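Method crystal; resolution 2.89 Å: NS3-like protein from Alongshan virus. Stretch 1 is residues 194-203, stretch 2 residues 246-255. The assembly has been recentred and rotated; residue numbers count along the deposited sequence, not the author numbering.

Stretch 1 (194-203) RVAVFVPGLT
Stretch 2 (246-255) MCVVTTSISE

The tightest link in this contact is a backbone hydrogen bond of only 2.5 Å, V197 N to V248 O, in the middle of two parallel strands, 194-198 and 246-250. The same carbonyl also takes a CA-H contact, A196 CA to V248 O at 3.0 Å, and here the chains come closest, 4.3 Å between A196 CA and V248 CA. The strand axes run at 19° to each other, in register R194-M246 through F198-T250.

Odd residues of the first strand carry the ladder: V195 N donates to M246 O (3.0 Å), V248 N to V195 O (2.9 Å), T250 N to V197 O (2.8 Å), and V199 N, just past the strand, to T250 O (2.8 Å). The backbone is extended throughout, for example -118/126 at V197 and -100/116 at V249.

On the face of V195, V197, C247 and V249, SG of C247 (chi1 t) lies 3.7 Å from V195 CG1 and 3.6 Å from V197 CG2; beyond the strand V199, its CA-to-CB bond sideways, adds CG2 at 3.9 Å from V249 CG1. The other face ranges from small to large. A196 CB lies 3.9 Å from V248 CB; R194 (m, t, t) brings CD within 3.3 Å of CE of selenomethionine M246; and F198 (chi1 m, chi2 -73°) offers its ring face to T250 (chi1 t), whose CG2 sits 3.9 Å from the F198 ring centroid, a CH-pi contact.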

# COMPACT_ATOMS: atom_id res chain seq x y z
N ARG A 194 17.04 18.06 -4.17
CA ARG A 194 16.24 16.91 -4.59
C ARG A 194 14.83 17.09 -4.03
O ARG A 194 14.65 17.17 -2.81
CB ARG A 194 16.86 15.62 -4.09
CG ARG A 194 18.00 15.04 -4.93
CD ARG A 194 18.24 13.61 -4.46
NE ARG A 194 19.14 12.83 -5.29
CZ ARG A 194 19.57 11.61 -4.97
NH1 ARG A 194 19.19 11.06 -3.83
NH2 ARG A 194 20.39 10.96 -5.78
N VAL A 195 13.84 17.15 -4.91
CA VAL A 195 12.47 17.45 -4.53
C VAL A 195 11.53 16.42 -5.15
O VAL A 195 11.86 15.77 -6.15
CB VAL A 195 12.08 18.90 -4.93
CG1 VAL A 195 10.80 18.91 -5.76
CG2 VAL A 195 11.93 19.76 -3.69
N ALA A 196 10.34 16.28 -4.55
CA ALA A 196 9.33 15.35 -5.05
C ALA A 196 7.93 15.90 -4.86
O ALA A 196 7.60 16.48 -3.82
CB ALA A 196 9.42 13.99 -4.36
N VAL A 197 7.08 15.67 -5.85
CA VAL A 197 5.69 16.12 -5.85
C VAL A 197 4.77 14.91 -5.91
O VAL A 197 4.89 14.08 -6.82
CB VAL A 197 5.40 17.07 -7.03
CG1 VAL A 197 4.09 17.81 -6.79
CG2 VAL A 197 6.55 18.04 -7.22
N PHE A 198 3.85 14.81 -4.95
CA PHE A 198 2.89 13.72 -4.89
C PHE A 198 1.57 14.20 -5.50
O PHE A 198 0.87 15.03 -4.92
CB PHE A 198 2.70 13.24 -3.46
CG PHE A 198 3.69 12.17 -3.06
CD1 PHE A 198 3.57 10.89 -3.56
CD2 PHE A 198 4.73 12.45 -2.18
CE1 PHE A 198 4.47 9.90 -3.21
CE2 PHE A 198 5.63 11.45 -1.83
CZ PHE A 198 5.49 10.18 -2.34
N VAL A 199 1.25 13.64 -6.67
CA VAL A 199 0.15 14.08 -7.52
C VAL A 199 -0.90 12.98 -7.61
O VAL A 199 -0.54 11.80 -7.65
CB VAL A 199 0.69 14.47 -8.91
CG1 VAL A 199 -0.37 14.31 -9.98
CG2 VAL A 199 1.24 15.89 -8.88
N PRO A 200 -2.21 13.31 -7.62
CA PRO A 200 -3.24 12.25 -7.57
C PRO A 200 -3.21 11.28 -8.75
O PRO A 200 -3.04 10.08 -8.54
CB PRO A 200 -4.56 13.05 -7.55
CG PRO A 200 -4.21 14.43 -8.04
CD PRO A 200 -2.81 14.65 -7.57
N GLY A 201 -3.40 11.77 -9.96
CA GLY A 201 -3.42 10.89 -11.12
C GLY A 201 -2.36 11.21 -12.14
O GLY A 201 -1.78 12.29 -12.13
N LEU A 202 -2.10 10.25 -13.03
CA LEU A 202 -1.19 10.49 -14.15
C LEU A 202 -1.70 11.61 -15.06
O LEU A 202 -0.89 12.26 -15.73
CB LEU A 202 -1.02 9.18 -14.93
CG LEU A 202 -0.09 9.06 -16.14
CD1 LEU A 202 -0.79 9.50 -17.41
CD2 LEU A 202 1.17 9.87 -15.91
N THR A 203 -3.01 11.86 -15.08
CA THR A 203 -3.61 12.85 -15.97
C THR A 203 -4.47 13.82 -15.18
O THR A 203 -4.84 13.57 -14.03
CB THR A 203 -4.47 12.18 -17.05
OG1 THR A 203 -5.48 11.38 -16.43
CG2 THR A 203 -3.63 11.31 -17.97
N MSE A 246 16.52 18.23 -9.30
CA MSE A 246 15.65 17.13 -9.68
C MSE A 246 14.26 17.24 -9.06
O MSE A 246 14.13 17.49 -7.86
CB MSE A 246 16.27 15.79 -9.27
CG MSE A 246 15.23 14.72 -9.00
SE MSE A 246 16.02 12.97 -8.61
CE MSE A 246 15.81 12.99 -6.65
N CYS A 247 13.23 16.99 -9.86
CA CYS A 247 11.85 17.04 -9.38
C CYS A 247 11.13 15.75 -9.75
O CYS A 247 10.70 15.57 -10.89
CB CYS A 247 11.12 18.25 -9.93
SG CYS A 247 9.50 18.54 -9.17
N VAL A 248 10.99 14.86 -8.78
CA VAL A 248 10.16 13.67 -8.93
C VAL A 248 8.70 14.08 -8.83
O VAL A 248 8.26 14.54 -7.77
CB VAL A 248 10.50 12.61 -7.89
CG1 VAL A 248 9.55 11.42 -8.01
CG2 VAL A 248 11.94 12.14 -8.03
N VAL A 249 7.97 13.95 -9.92
CA VAL A 249 6.52 14.06 -9.92
C VAL A 249 5.98 12.63 -9.93
O VAL A 249 6.20 11.90 -10.90
CB VAL A 249 5.99 14.87 -11.11
CG1 VAL A 249 4.56 15.31 -10.86
CG2 VAL A 249 6.89 16.08 -11.36
N THR A 250 5.29 12.24 -8.87
CA THR A 250 4.96 10.84 -8.65
C THR A 250 3.51 10.67 -8.23
O THR A 250 2.93 11.53 -7.57
CB THR A 250 5.90 10.21 -7.59
OG1 THR A 250 5.45 8.89 -7.25
CG2 THR A 250 5.94 11.07 -6.33
N THR A 251 2.94 9.54 -8.64
CA THR A 251 1.69 9.03 -8.09
C THR A 251 2.05 8.30 -6.81
O THR A 251 3.16 8.48 -6.31
CB THR A 251 0.98 8.12 -9.08
OG1 THR A 251 1.66 6.87 -9.17
CG2 THR A 251 0.96 8.79 -10.46
N SER A 252 1.14 7.50 -6.26
CA SER A 252 1.42 6.95 -4.94
C SER A 252 2.31 5.71 -4.97
O SER A 252 2.54 5.13 -3.91
CB SER A 252 0.12 6.63 -4.21
OG SER A 252 0.32 6.62 -2.81
N ILE A 253 2.83 5.28 -6.12
CA ILE A 253 3.73 4.13 -6.10
C ILE A 253 4.95 4.45 -5.25
O ILE A 253 5.40 3.62 -4.45
CB ILE A 253 4.18 3.69 -7.52
CG1 ILE A 253 3.68 4.61 -8.64
CG2 ILE A 253 3.82 2.23 -7.77
CD1 ILE A 253 4.80 5.34 -9.32
N SER A 254 5.50 5.65 -5.41
CA SER A 254 6.68 6.06 -4.65
C SER A 254 6.42 6.04 -3.15
O SER A 254 7.37 6.02 -2.37
CB SER A 254 7.10 7.47 -5.07
OG SER A 254 7.07 7.62 -6.47
N GLU A 255 5.16 6.06 -2.74
CA GLU A 255 4.78 6.12 -1.35
C GLU A 255 5.39 5.00 -0.50
O GLU A 255 5.86 5.24 0.61
CB GLU A 255 3.25 6.09 -1.22
CG GLU A 255 2.75 6.23 0.21
CD GLU A 255 1.55 5.33 0.49
OE1 GLU A 255 1.15 4.58 -0.42
OE2 GLU A 255 1.02 5.39 1.62